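Local coordinates for insecticidal crystal protein Cry7Cal (Bacillus thuringiensis, PDB 5ZI1) that acts as an insecticidal crystal toxin against locusts, probably by binding receptors on host cells, this chain being the three-domain toxin portion of a longer protein, at residues Thr247-Arg251 against Pro472-Ala476; Phe293-Ile299 against Arg431-Val435; Thr316-Val320 against Thr332-Ser338; Asp353-Thr357 against Tyr428-Leu432; Val373-Leu378 against Glu389-Ser395. The contacts are given in a common frame with arbitrary orientation. Numbering follows the deposited sequence.

Contact 1: residues Thr247-Arg251 against Pro472-Ala476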
# COMPACT_ATOMS: atom_id res chain seq x y z
N THR A 247 -6.19 -10.26 0.91
CA THR A 247 -5.43 -9.26 1.64
C THR A 247 -5.80 -7.85 1.21
O THR A 247 -6.38 -7.62 0.13
CB THR A 247 -3.95 -9.50 1.42
OG1 THR A 247 -3.69 -9.37 0.02
CG2 THR A 247 -3.60 -10.91 1.85
N GLU A 248 -5.47 -6.89 2.08
CA GLU A 248 -5.76 -5.48 1.84
C GLU A 248 -4.54 -4.63 2.16
O GLU A 248 -3.83 -4.92 3.13
CB GLU A 248 -6.95 -4.99 2.68
CG GLU A 248 -8.11 -5.97 2.79
CD GLU A 248 -9.34 -5.31 3.44
OE1 GLU A 248 -9.18 -4.64 4.49
OE2 GLU A 248 -10.47 -5.45 2.88
N LEU A 249 -4.32 -3.59 1.36
CA LEU A 249 -3.31 -2.56 1.61
C LEU A 249 -4.01 -1.33 2.18
O LEU A 249 -4.68 -0.60 1.45
CB LEU A 249 -2.60 -2.18 0.31
CG LEU A 249 -1.97 -3.28 -0.52
CD1 LEU A 249 -1.66 -2.75 -1.92
CD2 LEU A 249 -0.70 -3.80 0.18
N THR A 250 -3.82 -1.07 3.47
CA THR A 250 -4.52 0.01 4.14
C THR A 250 -3.76 1.33 4.15
O THR A 250 -4.23 2.28 4.76
CB THR A 250 -4.82 -0.39 5.58
OG1 THR A 250 -3.58 -0.64 6.25
CG2 THR A 250 -5.69 -1.64 5.62
N ARG A 251 -2.58 1.38 3.54
CA ARG A 251 -1.77 2.58 3.62
C ARG A 251 -2.37 3.70 2.77
O ARG A 251 -2.95 3.46 1.71
CB ARG A 251 -0.33 2.29 3.18
CG ARG A 251 -0.06 2.29 1.68
CD ARG A 251 -0.78 1.18 0.97
NE ARG A 251 -0.53 1.14 -0.48
CZ ARG A 251 -1.12 1.92 -1.39
NH1 ARG A 251 -1.98 2.87 -1.02
NH2 ARG A 251 -0.82 1.76 -2.67
N PRO A 472 -6.78 -6.47 8.35
CA PRO A 472 -5.85 -5.72 9.19
C PRO A 472 -6.54 -5.26 10.45
O PRO A 472 -7.73 -4.96 10.46
CB PRO A 472 -5.45 -4.54 8.30
CG PRO A 472 -5.58 -5.09 6.92
CD PRO A 472 -6.79 -5.99 6.96
N ALA A 473 -5.76 -5.21 11.52
CA ALA A 473 -6.29 -4.69 12.77
C ALA A 473 -6.86 -3.29 12.59
O ALA A 473 -7.82 -2.91 13.27
CB ALA A 473 -5.20 -4.72 13.85
N VAL A 474 -6.27 -2.49 11.69
CA VAL A 474 -6.78 -1.14 11.52
C VAL A 474 -8.15 -1.10 10.85
O VAL A 474 -8.79 -0.05 10.86
CB VAL A 474 -5.77 -0.26 10.75
CG1 VAL A 474 -4.51 -0.09 11.57
CG2 VAL A 474 -5.44 -0.84 9.40
N LYS A 475 -8.65 -2.23 10.32
CA LYS A 475 -10.03 -2.30 9.86
C LYS A 475 -11.04 -2.26 11.01
O LYS A 475 -12.25 -2.20 10.75
CB LYS A 475 -10.28 -3.55 9.01
CG LYS A 475 -9.50 -3.60 7.69
CD LYS A 475 -9.88 -2.45 6.75
CE LYS A 475 -11.34 -2.52 6.28
NZ LYS A 475 -11.60 -3.60 5.26
N ALA A 476 -10.58 -2.28 12.26
CA ALA A 476 -11.42 -2.00 13.42
C ALA A 476 -12.12 -0.65 13.28
O ALA A 476 -11.81 0.15 12.38
CB ALA A 476 -10.59 -2.01 14.70
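Residues Thr247-Arg251 run as a loop, extended up to Leu249 and bent at Thr250, while Pro472-Ala476 leave a strand at Pro472 and curl at once into a 3-10 turn over Ala473-Lys475. Two backbone bonds close that turn, Lys475 N to Pro472 O at 2.9 Å and Ala476 N to Ala473 O at 3.0 Å. The backbones stay apart, with Glu248 CA and Pro472 CA 7.4 Å from each other, so side chains make the whole contact. In the 247-251 loop they alternate: Glu248 and Thr250 point toward the turn, Thr247 and Leu249 away. The strongest link is a buried salt bridge from Lys475 NZ to Glu248 OE1 at 2.7 Å, with a weak second bond from Lys475 NZ to Glu248 OE2 at 3.2 Å. Lys475, with all four chi angles in m, curves out from the turn and brings NZ to the carboxylate. Beside the charges, Thr250 CG2 packs on Pro472 CG at 3.7 Å, and Thr250 OG1 lies 3.7 Å from Val474 CG2. Arg458 and Asn461 share the ion pair: Lys475 NZ also donates to Arg458 O and Asn461 OD1, and Glu248 OE2 accepts from Arg458 N. The contact joins the loop between strands 245-246 and 252-254 to the loop after strand 468-472, probably linking the middle and C-terminal domains; helix 13-26 touches Thr247 and Leu249, and strand 589-599 packs on Pro472 and Ala473.

Contact 2: residues Phe293-Ile299 against Arg431-Val435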
# COMPACT_ATOMS: atom_id res chain seq x y z
N PHE A 293 -8.58 2.54 9.70
CA PHE A 293 -8.80 2.91 8.31
C PHE A 293 -10.07 3.76 8.20
O PHE A 293 -11.05 3.52 8.91
CB PHE A 293 -8.88 1.64 7.46
CG PHE A 293 -9.01 1.91 5.99
CD1 PHE A 293 -7.88 2.00 5.19
CD2 PHE A 293 -10.27 2.14 5.42
CE1 PHE A 293 -8.00 2.29 3.81
CE2 PHE A 293 -10.40 2.43 4.05
CZ PHE A 293 -9.26 2.49 3.25
N GLN A 294 -10.06 4.77 7.32
CA GLN A 294 -11.12 5.76 7.28
C GLN A 294 -11.65 5.96 5.86
O GLN A 294 -10.88 6.09 4.91
CB GLN A 294 -10.66 7.12 7.81
CG GLN A 294 -10.26 7.15 9.26
CD GLN A 294 -9.82 8.55 9.71
OE1 GLN A 294 -10.63 9.33 10.18
NE2 GLN A 294 -8.54 8.85 9.57
N TRP A 295 -12.97 6.01 5.74
CA TRP A 295 -13.65 6.16 4.46
C TRP A 295 -14.13 7.60 4.35
O TRP A 295 -14.77 8.11 5.27
CB TRP A 295 -14.83 5.20 4.34
CG TRP A 295 -14.40 3.79 4.57
CD1 TRP A 295 -14.23 3.17 5.78
CD2 TRP A 295 -14.02 2.84 3.58
NE1 TRP A 295 -13.80 1.88 5.59
CE2 TRP A 295 -13.66 1.66 4.25
CE3 TRP A 295 -13.96 2.87 2.18
CZ2 TRP A 295 -13.25 0.51 3.57
CZ3 TRP A 295 -13.56 1.75 1.51
CH2 TRP A 295 -13.20 0.57 2.21
N LEU A 296 -13.79 8.25 3.24
CA LEU A 296 -14.15 9.66 3.07
C LEU A 296 -15.64 9.76 2.76
O LEU A 296 -16.11 9.18 1.78
CB LEU A 296 -13.32 10.28 1.96
CG LEU A 296 -13.46 11.79 1.77
CD1 LEU A 296 -13.22 12.48 3.09
CD2 LEU A 296 -12.48 12.27 0.72
N THR A 297 -16.39 10.48 3.58
CA THR A 297 -17.81 10.62 3.30
C THR A 297 -18.24 12.03 2.91
O THR A 297 -19.34 12.19 2.36
CB THR A 297 -18.64 10.16 4.51
OG1 THR A 297 -18.43 11.06 5.60
CG2 THR A 297 -18.19 8.76 4.96
N LYS A 298 -17.42 13.06 3.15
CA LYS A 298 -17.82 14.43 2.82
C LYS A 298 -16.58 15.31 2.70
O LYS A 298 -15.59 15.09 3.38
CB LYS A 298 -18.77 15.01 3.87
CG LYS A 298 -20.25 15.01 3.48
CD LYS A 298 -21.17 15.00 4.71
CE LYS A 298 -20.90 16.16 5.66
NZ LYS A 298 -21.40 15.86 7.05
N ILE A 299 -16.67 16.32 1.83
CA ILE A 299 -15.68 17.40 1.78
C ILE A 299 -16.42 18.72 1.67
O ILE A 299 -17.27 18.89 0.79
CB ILE A 299 -14.71 17.28 0.58
CG1 ILE A 299 -14.07 15.91 0.49
CG2 ILE A 299 -13.65 18.36 0.68
CD1 ILE A 299 -13.33 15.72 -0.81
N ARG A 431 -8.69 5.20 -4.41
CA ARG A 431 -9.89 5.99 -4.19
C ARG A 431 -9.51 7.16 -3.29
O ARG A 431 -8.62 7.04 -2.45
CB ARG A 431 -11.03 5.17 -3.53
CG ARG A 431 -10.91 5.10 -2.01
CD ARG A 431 -12.05 4.40 -1.33
NE ARG A 431 -12.15 2.99 -1.68
CZ ARG A 431 -11.33 2.04 -1.22
NH1 ARG A 431 -10.32 2.36 -0.41
NH2 ARG A 431 -11.51 0.78 -1.59
N LEU A 432 -10.19 8.29 -3.48
CA LEU A 432 -9.87 9.46 -2.68
C LEU A 432 -10.24 9.20 -1.24
O LEU A 432 -11.28 8.62 -0.93
CB LEU A 432 -10.62 10.69 -3.20
CG LEU A 432 -10.35 12.07 -2.59
CD1 LEU A 432 -8.96 12.60 -2.89
CD2 LEU A 432 -11.39 13.05 -3.15
N SER A 433 -9.36 9.62 -0.33
CA SER A 433 -9.61 9.40 1.08
C SER A 433 -9.41 10.63 1.95
O SER A 433 -9.95 10.65 3.06
CB SER A 433 -8.72 8.25 1.62
OG SER A 433 -7.34 8.45 1.33
N TYR A 434 -8.70 11.65 1.49
CA TYR A 434 -8.39 12.73 2.41
C TYR A 434 -8.12 13.99 1.61
O TYR A 434 -7.85 13.94 0.41
CB TYR A 434 -7.17 12.37 3.31
CG TYR A 434 -7.17 13.18 4.59
CD1 TYR A 434 -7.94 12.79 5.68
CD2 TYR A 434 -6.46 14.37 4.68
CE1 TYR A 434 -8.00 13.55 6.83
CE2 TYR A 434 -6.50 15.14 5.85
CZ TYR A 434 -7.28 14.71 6.92
OH TYR A 434 -7.34 15.45 8.08
N VAL A 435 -8.20 15.13 2.30
CA VAL A 435 -7.72 16.41 1.76
C VAL A 435 -6.98 17.12 2.89
O VAL A 435 -7.62 17.62 3.82
CB VAL A 435 -8.84 17.31 1.24
CG1 VAL A 435 -8.22 18.49 0.48
CG2 VAL A 435 -9.85 16.53 0.37
O HOH W 1 -10.27 8.59 5.07
O HOH W 2 -12.49 6.93 0.79
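This is a buried face-to-face contact between strands of two different sheets: 294-306 belongs to a four-stranded antiparallel sheet, 430-437 to a three-stranded one. The short strand segments cross at 78° with their axes 6.1 Å apart, and no direct hydrogen bond joins them. Leu296 lies at the crossing, its CA 5.0 Å from Ser433 CA; Leu296 CB meets Ser433 O at 3.6 Å and Leu296 CD2 meets Leu432 CG at 3.9 Å. Ile299 extends the apolar layer, with its CD1 4.0 Å from Leu432 CD2 and 3.8 Å from Val435 CG2. Such packing of separate antiparallel sheets through their inner faces fits the beta-prism middle domain of three-domain Cry toxins. Both strands are kinked here by classic beta bulges, Thr297 and Lys298 facing Val321, Ser433 and Tyr434 facing Gly451. Beside the crossing point, two waters bridge the backbones. One donates to Ser433 O at 2.9 Å and weakly to Gln294 O at 2.6 Å; the other accepts from Leu296 N at 3.1 Å and donates to Leu432 O at 2.7 Å. At the other end from Ile299, Trp295 CZ3 lies over a face of the Arg431 guanidinium, 3.5 Å from Arg431 CZ, while Arg431 NH1 meets the edge of the Phe293 ring, 3.8 Å from Phe293 CZ. Arg431 is held in place by a salt bridge to Asp353 and a hydrogen bond to Thr453.

Contact 3: residues Thr316-Val320 against Thr332-Ser338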
# COMPACT_ATOMS: atom_id res chain seq x y z
N THR A 316 -10.68 29.68 1.88
CA THR A 316 -10.41 30.16 3.23
C THR A 316 -10.25 29.00 4.22
O THR A 316 -9.58 29.15 5.25
CB THR A 316 -11.55 31.06 3.70
OG1 THR A 316 -12.75 30.28 3.83
CG2 THR A 316 -11.82 32.18 2.66
N GLY A 317 -10.87 27.86 3.93
CA GLY A 317 -10.79 26.70 4.80
C GLY A 317 -11.46 25.53 4.12
O GLY A 317 -12.05 25.66 3.05
N HIS A 318 -11.36 24.38 4.77
CA HIS A 318 -12.07 23.20 4.27
C HIS A 318 -12.15 22.18 5.39
O HIS A 318 -11.48 22.28 6.41
CB HIS A 318 -11.40 22.62 3.03
CG HIS A 318 -10.16 21.82 3.32
ND1 HIS A 318 -8.93 22.41 3.51
CD2 HIS A 318 -9.97 20.49 3.43
CE1 HIS A 318 -8.03 21.46 3.73
NE2 HIS A 318 -8.63 20.29 3.68
N SER A 319 -13.01 21.19 5.17
CA SER A 319 -13.36 20.22 6.19
C SER A 319 -13.45 18.86 5.54
O SER A 319 -13.72 18.74 4.35
CB SER A 319 -14.69 20.56 6.87
OG SER A 319 -14.47 21.52 7.89
N VAL A 320 -13.22 17.83 6.34
CA VAL A 320 -13.19 16.47 5.84
C VAL A 320 -13.92 15.60 6.85
O VAL A 320 -13.68 15.71 8.06
CB VAL A 320 -11.75 16.00 5.62
CG1 VAL A 320 -11.65 14.50 5.69
CG2 VAL A 320 -11.26 16.50 4.28
N THR A 332 -14.55 14.27 11.98
CA THR A 332 -14.50 15.54 11.28
C THR A 332 -13.15 16.20 11.51
O THR A 332 -12.72 16.34 12.65
CB THR A 332 -15.61 16.48 11.76
OG1 THR A 332 -16.87 15.85 11.53
CG2 THR A 332 -15.56 17.83 11.03
N PHE A 333 -12.51 16.63 10.41
CA PHE A 333 -11.27 17.39 10.47
C PHE A 333 -11.47 18.73 9.76
O PHE A 333 -11.87 18.76 8.59
CB PHE A 333 -10.13 16.60 9.84
CG PHE A 333 -10.04 15.21 10.41
CD1 PHE A 333 -9.35 14.98 11.59
CD2 PHE A 333 -10.69 14.16 9.79
CE1 PHE A 333 -9.29 13.71 12.14
CE2 PHE A 333 -10.63 12.90 10.33
CZ PHE A 333 -9.92 12.67 11.51
N ASN A 334 -11.18 19.81 10.46
CA ASN A 334 -11.31 21.16 9.94
C ASN A 334 -9.94 21.77 9.67
O ASN A 334 -8.98 21.49 10.39
CB ASN A 334 -12.10 22.04 10.92
CG ASN A 334 -13.48 21.49 11.19
OD1 ASN A 334 -14.36 21.53 10.32
ND2 ASN A 334 -13.69 20.96 12.40
N TYR A 335 -9.86 22.57 8.61
CA TYR A 335 -8.67 23.33 8.27
C TYR A 335 -9.07 24.77 8.00
O TYR A 335 -10.20 25.04 7.56
CB TYR A 335 -7.97 22.76 7.04
CG TYR A 335 -7.43 21.36 7.22
CD1 TYR A 335 -8.23 20.26 6.99
CD2 TYR A 335 -6.11 21.15 7.61
CE1 TYR A 335 -7.72 18.97 7.15
CE2 TYR A 335 -5.61 19.89 7.77
CZ TYR A 335 -6.41 18.80 7.55
OH TYR A 335 -5.89 17.53 7.72
N GLY A 336 -8.15 25.68 8.26
CA GLY A 336 -8.38 27.08 7.93
C GLY A 336 -9.56 27.65 8.69
O GLY A 336 -9.68 27.47 9.91
N THR A 337 -10.43 28.36 7.98
CA THR A 337 -11.58 28.99 8.63
C THR A 337 -12.64 29.28 7.58
O THR A 337 -12.38 29.22 6.37
CB THR A 337 -11.18 30.29 9.35
OG1 THR A 337 -12.36 30.94 9.86
CG2 THR A 337 -10.42 31.23 8.40
N SER A 338 -13.84 29.58 8.06
CA SER A 338 -14.92 30.03 7.19
C SER A 338 -15.17 31.53 7.28
O SER A 338 -15.90 32.07 6.44
CB SER A 338 -16.22 29.27 7.53
OG SER A 338 -16.60 29.55 8.86
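Thr332, near the start of its strand, brings its CA to 3.3 Å from Val320 O, a CA-H...O contact. Phe333 forms a hydrogen-bonded antiparallel pair with Val320, Phe333 N to Val320 O and Val320 N to Phe333 O both at 2.8 Å, and their side chains share a face, Val320 CG1 4.2 Å from Phe333 CD2. Asn334 turns to the other face beside Ser319, where Ser319 OG donates to Asn334 OD1 in a very short 2.4 Å bond. Tyr335 pairs with His318 through Tyr335 N to His318 O at 2.7 Å and His318 N to Tyr335 O at 3.1 Å. Their rings lie nearly parallel, planes at 7° and centroids 4.6 Å apart, but slid to barely overlap. Gly336 stands 4.0 Å, CA to CA, from Gly317; an ideal CB on either would clash with the opposite backbone, and Gly336 also has positive phi. Thr337 ends the pairing: its N reaches Thr316 O at 3.0 Å, and Thr316 OG1 donates to Thr337 O at 2.8 Å. The hairpin of strands 312-324 and 331-336 forms one edge of its sheet. Strand 294-306 flanks it beyond 312-324, and strand 430-437 covers the Val320 face, where His318 bonds Val435 O and Tyr335 OH bonds Tyr434 OH.

Contact 4: residues Asp353-Thr357 against Tyr428-Leu432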
# COMPACT_ATOMS: atom_id res chain seq x y z
N ASP A 353 -16.68 5.46 -4.63
CA ASP A 353 -15.24 5.49 -4.88
C ASP A 353 -14.98 6.64 -5.83
O ASP A 353 -15.34 6.56 -7.01
CB ASP A 353 -14.73 4.18 -5.49
CG ASP A 353 -14.44 3.14 -4.46
OD1 ASP A 353 -14.53 3.45 -3.24
OD2 ASP A 353 -14.11 2.02 -4.89
N ILE A 354 -14.36 7.70 -5.33
CA ILE A 354 -13.81 8.73 -6.19
C ILE A 354 -12.48 8.22 -6.72
O ILE A 354 -11.50 8.14 -5.98
CB ILE A 354 -13.63 10.05 -5.44
CG1 ILE A 354 -14.94 10.46 -4.77
CG2 ILE A 354 -13.04 11.14 -6.41
CD1 ILE A 354 -16.11 10.63 -5.75
N TYR A 355 -12.45 7.85 -8.00
CA TYR A 355 -11.30 7.29 -8.66
C TYR A 355 -10.48 8.31 -9.44
O TYR A 355 -9.43 7.95 -9.99
CB TYR A 355 -11.75 6.18 -9.61
CG TYR A 355 -12.71 6.65 -10.70
CD1 TYR A 355 -12.22 7.21 -11.88
CD2 TYR A 355 -14.09 6.55 -10.55
CE1 TYR A 355 -13.07 7.65 -12.88
CE2 TYR A 355 -14.96 6.99 -11.55
CZ TYR A 355 -14.43 7.54 -12.71
OH TYR A 355 -15.26 7.98 -13.71
N GLN A 356 -10.92 9.57 -9.52
CA GLN A 356 -10.19 10.57 -10.30
C GLN A 356 -10.60 11.96 -9.86
O GLN A 356 -11.76 12.19 -9.50
CB GLN A 356 -10.44 10.40 -11.80
CG GLN A 356 -9.62 11.32 -12.65
CD GLN A 356 -9.93 11.17 -14.13
OE1 GLN A 356 -9.06 10.77 -14.90
NE2 GLN A 356 -11.16 11.51 -14.52
N THR A 357 -9.65 12.89 -9.91
CA THR A 357 -9.94 14.31 -9.68
C THR A 357 -9.31 15.14 -10.78
O THR A 357 -8.34 14.72 -11.44
CB THR A 357 -9.44 14.81 -8.31
OG1 THR A 357 -8.02 14.69 -8.25
CG2 THR A 357 -10.07 14.00 -7.17
N TYR A 428 -9.23 0.69 -11.67
CA TYR A 428 -8.66 1.77 -10.87
C TYR A 428 -8.16 1.19 -9.56
O TYR A 428 -8.82 0.33 -8.96
CB TYR A 428 -9.67 2.90 -10.62
CG TYR A 428 -10.87 2.54 -9.77
CD1 TYR A 428 -11.96 1.86 -10.31
CD2 TYR A 428 -10.94 2.92 -8.44
CE1 TYR A 428 -13.08 1.54 -9.54
CE2 TYR A 428 -12.03 2.60 -7.66
CZ TYR A 428 -13.11 1.91 -8.20
OH TYR A 428 -14.20 1.61 -7.41
N GLY A 429 -7.00 1.65 -9.11
CA GLY A 429 -6.36 1.04 -7.95
C GLY A 429 -6.52 1.82 -6.67
O GLY A 429 -6.23 1.31 -5.59
N HIS A 430 -7.00 3.06 -6.78
CA HIS A 430 -7.03 3.96 -5.63
C HIS A 430 -8.33 4.74 -5.61
O HIS A 430 -8.98 4.95 -6.64
CB HIS A 430 -5.81 4.90 -5.65
CG HIS A 430 -4.50 4.22 -5.35
ND1 HIS A 430 -3.74 3.59 -6.32
CD2 HIS A 430 -3.82 4.05 -4.18
CE1 HIS A 430 -2.66 3.07 -5.77
NE2 HIS A 430 -2.68 3.34 -4.47
N ARG A 431 -8.69 5.20 -4.41
CA ARG A 431 -9.89 5.99 -4.19
C ARG A 431 -9.51 7.16 -3.29
O ARG A 431 -8.62 7.04 -2.45
CB ARG A 431 -11.03 5.17 -3.53
CG ARG A 431 -10.91 5.10 -2.01
CD ARG A 431 -12.05 4.40 -1.33
NE ARG A 431 -12.15 2.99 -1.68
CZ ARG A 431 -11.33 2.04 -1.22
NH1 ARG A 431 -10.32 2.36 -0.41
NH2 ARG A 431 -11.51 0.78 -1.59
N LEU A 432 -10.19 8.29 -3.48
CA LEU A 432 -9.87 9.46 -2.68
C LEU A 432 -10.24 9.20 -1.24
O LEU A 432 -11.28 8.62 -0.93
CB LEU A 432 -10.62 10.69 -3.20
CG LEU A 432 -10.35 12.07 -2.59
CD1 LEU A 432 -8.96 12.60 -2.89
CD2 LEU A 432 -11.39 13.05 -3.15
O HOH W 3 -14.24 0.52 -2.78
O HOH W 4 -13.53 7.84 -2.22
O HOH W 5 -7.53 5.79 -8.92
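Asp353, with chi1 in m and chi2 near -5°, spreads its carboxylate between two partners. Its OD1 takes Arg431 NE at 2.9 Å in a salt bridge, while its OD2 accepts from Tyr428 OH at 2.6 Å and from a water, also at 2.6 Å, that accepts from Arg431 NH2 at 3.0 Å. Arg431 bends at chi1 (p) and chi3 (p), bringing NE to the acid; its NH1 bonds Thr453 OG1. Tyr355 CB sits over the Tyr428 ring in a CH-pi contact, 4.0 Å from the centroid, while the end of the Tyr355 side chain leads away. Ile354 and Leu432 meet at their bases, CB to CB 3.8 Å, and Leu432, in the t, p rotamer, brings CD2 to 4.3 Å from Thr357 CG2. A single direct backbone hydrogen bond joins the segments: Leu432 N to Ile354 O at 2.8 Å, with Arg431 CA 3.2 Å from Ile354 O. A classic beta bulge at Tyr355 and Gln356, facing Tyr379, kinks the first strand. Two strands crossing at 99°, one from the sheet of 352-365 and one from that of 430-437, fit the beta-prism middle domain of Cry toxins, in which separate antiparallel sheets pack around a core.

Contact 5: residues Val373-Leu378 against Glu389-Ser395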
# COMPACT_ATOMS: atom_id res chain seq x y z
N VAL A 373 -7.20 27.49 -5.77
CA VAL A 373 -7.76 26.33 -6.45
C VAL A 373 -9.22 26.65 -6.77
O VAL A 373 -10.13 26.27 -6.01
CB VAL A 373 -7.63 25.06 -5.59
CG1 VAL A 373 -8.24 23.88 -6.34
CG2 VAL A 373 -6.14 24.80 -5.23
N PRO A 374 -9.50 27.37 -7.86
CA PRO A 374 -10.88 27.80 -8.11
C PRO A 374 -11.77 26.70 -8.65
O PRO A 374 -13.00 26.87 -8.63
CB PRO A 374 -10.72 28.95 -9.13
CG PRO A 374 -9.39 28.75 -9.76
CD PRO A 374 -8.52 28.03 -8.76
N LEU A 375 -11.20 25.58 -9.08
CA LEU A 375 -12.01 24.49 -9.62
C LEU A 375 -11.45 23.14 -9.18
O LEU A 375 -10.23 22.91 -9.24
CB LEU A 375 -12.08 24.60 -11.14
CG LEU A 375 -12.88 23.52 -11.87
CD1 LEU A 375 -13.43 24.11 -13.17
CD2 LEU A 375 -12.08 22.26 -12.18
N LEU A 376 -12.35 22.27 -8.72
CA LEU A 376 -12.04 20.89 -8.34
C LEU A 376 -13.22 20.03 -8.74
O LEU A 376 -14.34 20.26 -8.27
CB LEU A 376 -11.77 20.78 -6.83
CG LEU A 376 -11.42 19.40 -6.23
CD1 LEU A 376 -10.04 18.96 -6.68
CD2 LEU A 376 -11.48 19.47 -4.72
N ARG A 377 -12.98 19.05 -9.60
CA ARG A 377 -14.01 18.14 -10.10
C ARG A 377 -13.67 16.71 -9.68
O ARG A 377 -12.54 16.25 -9.89
CB ARG A 377 -14.09 18.26 -11.63
CG ARG A 377 -15.12 17.40 -12.34
CD ARG A 377 -14.84 17.40 -13.83
NE ARG A 377 -14.75 18.76 -14.34
CZ ARG A 377 -13.88 19.17 -15.26
NH1 ARG A 377 -13.90 20.43 -15.65
NH2 ARG A 377 -13.01 18.32 -15.80
N LEU A 378 -14.64 16.02 -9.08
CA LEU A 378 -14.46 14.65 -8.64
C LEU A 378 -15.23 13.70 -9.55
O LEU A 378 -16.36 13.98 -9.96
CB LEU A 378 -14.95 14.44 -7.20
CG LEU A 378 -14.49 15.34 -6.06
CD1 LEU A 378 -14.71 14.62 -4.74
CD2 LEU A 378 -13.06 15.75 -6.22
N GLU A 389 -20.43 12.53 -11.07
CA GLU A 389 -19.49 13.63 -11.21
C GLU A 389 -19.97 14.75 -10.31
O GLU A 389 -21.17 14.94 -10.11
CB GLU A 389 -19.41 14.10 -12.66
CG GLU A 389 -18.08 14.68 -13.07
CD GLU A 389 -17.80 14.50 -14.56
OE1 GLU A 389 -17.65 15.52 -15.27
OE2 GLU A 389 -17.74 13.34 -15.02
N ASP A 390 -19.02 15.48 -9.74
CA ASP A 390 -19.40 16.68 -9.01
C ASP A 390 -18.23 17.65 -8.98
O ASP A 390 -17.06 17.24 -9.02
CB ASP A 390 -19.89 16.35 -7.59
CG ASP A 390 -20.61 17.52 -6.96
OD1 ASP A 390 -20.92 18.47 -7.70
OD2 ASP A 390 -20.88 17.51 -5.74
N ALA A 391 -18.54 18.94 -8.93
CA ALA A 391 -17.52 19.95 -9.10
C ALA A 391 -17.99 21.27 -8.51
O ALA A 391 -19.16 21.44 -8.16
CB ALA A 391 -17.15 20.13 -10.58
N PHE A 392 -17.03 22.17 -8.35
CA PHE A 392 -17.30 23.58 -8.12
C PHE A 392 -16.36 24.37 -9.02
O PHE A 392 -15.22 23.95 -9.26
CB PHE A 392 -17.13 24.02 -6.65
CG PHE A 392 -15.73 23.85 -6.09
CD1 PHE A 392 -14.72 24.77 -6.36
CD2 PHE A 392 -15.45 22.79 -5.24
CE1 PHE A 392 -13.44 24.61 -5.84
CE2 PHE A 392 -14.17 22.62 -4.71
CZ PHE A 392 -13.17 23.53 -5.01
N SER A 393 -16.87 25.47 -9.54
CA SER A 393 -16.11 26.36 -10.42
C SER A 393 -16.33 27.77 -9.92
O SER A 393 -17.43 28.32 -10.06
CB SER A 393 -16.53 26.21 -11.87
OG SER A 393 -15.50 26.64 -12.73
N PHE A 394 -15.30 28.34 -9.30
CA PHE A 394 -15.37 29.66 -8.71
C PHE A 394 -14.68 30.67 -9.61
O PHE A 394 -13.91 30.32 -10.51
CB PHE A 394 -14.72 29.66 -7.33
CG PHE A 394 -15.45 28.84 -6.32
CD1 PHE A 394 -16.83 28.75 -6.36
CD2 PHE A 394 -14.76 28.14 -5.34
CE1 PHE A 394 -17.51 27.99 -5.43
CE2 PHE A 394 -15.42 27.38 -4.41
CZ PHE A 394 -16.81 27.30 -4.45
N SER A 395 -14.92 31.95 -9.31
CA SER A 395 -14.47 33.01 -10.19
C SER A 395 -12.97 32.94 -10.40
O SER A 395 -12.22 32.57 -9.49
CB SER A 395 -14.83 34.38 -9.63
OG SER A 395 -13.70 34.93 -8.98
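Backbone hydrogen bonds set the register of this antiparallel hairpin, whose strand axes run 4.6 Å apart at 176°. They are tightest at the ends: Leu378 N to Asp390 O at 2.7 Å with Asp390 N to Leu378 O at 3.1 Å, and Phe394 N to Pro374 O at 2.8 Å. The middle pair is looser, Leu376 N to Phe392 O at 3.4 Å and Phe392 N to Leu376 O at 3.3 Å, both weak. CA-H...O contacts alternate with them, such as Leu375 CA to Phe392 O and Ala391 CA to Leu376 O, each 3.3 Å. Apolar contacts centre on Phe392, whose chi1 of 61° folds the ring across to the other strand: Phe392 CZ lies 3.6 Å from Leu376 CB, and one ring face covers Leu376 N. Pro374 CB lies 4.4 Å from Phe394 CB, and on the Leu375 face Arg377 CB meets Ala391 CB at 3.7 Å. A close van der Waals contact sets Leu375 CD1 3.3 Å from the hydroxyl Ser393 OG. Charge plays a minor part. Arg377 NE and Glu389 OE1 are 4.4 Å apart, beyond a salt bridge, whereas Asp390 OD1 accepts from Ala391 N at 2.7 Å. Strand 387-393 is outermost in its sheet, and strand 352-365 flanks 369-382 on its other side. The Leu376 face turns inward: Phe392 touches Val301 of strand 294-306, and Leu378 and Asp390 touch Phe347 of strand 343-348.

Contacts 1, 2 and 4 are buried; contacts 3 and 5 are partly buried hairpins at sheet edges. The hairpins are knit by backbone hydrogen bonds in register, whereas contacts 2 and 4 cross strands of different sheets steeply and rely on apolar side chains, bridging waters and, in contact 4 alone of the two, direct hydrogen bonds and a salt bridge. These two share Arg431 and Leu432 of strand 430-437. Leu432 also touches Leu378 of contact 5, and Tyr434 and Val435 of contact 2 bond Tyr335 and His318 of contact 3. Contact 1, joining two domains by a buried ion pair, probably hydrogen-bonds to contact 2 through Val474 and Phe293, and to contact 4 through Arg251 and His430.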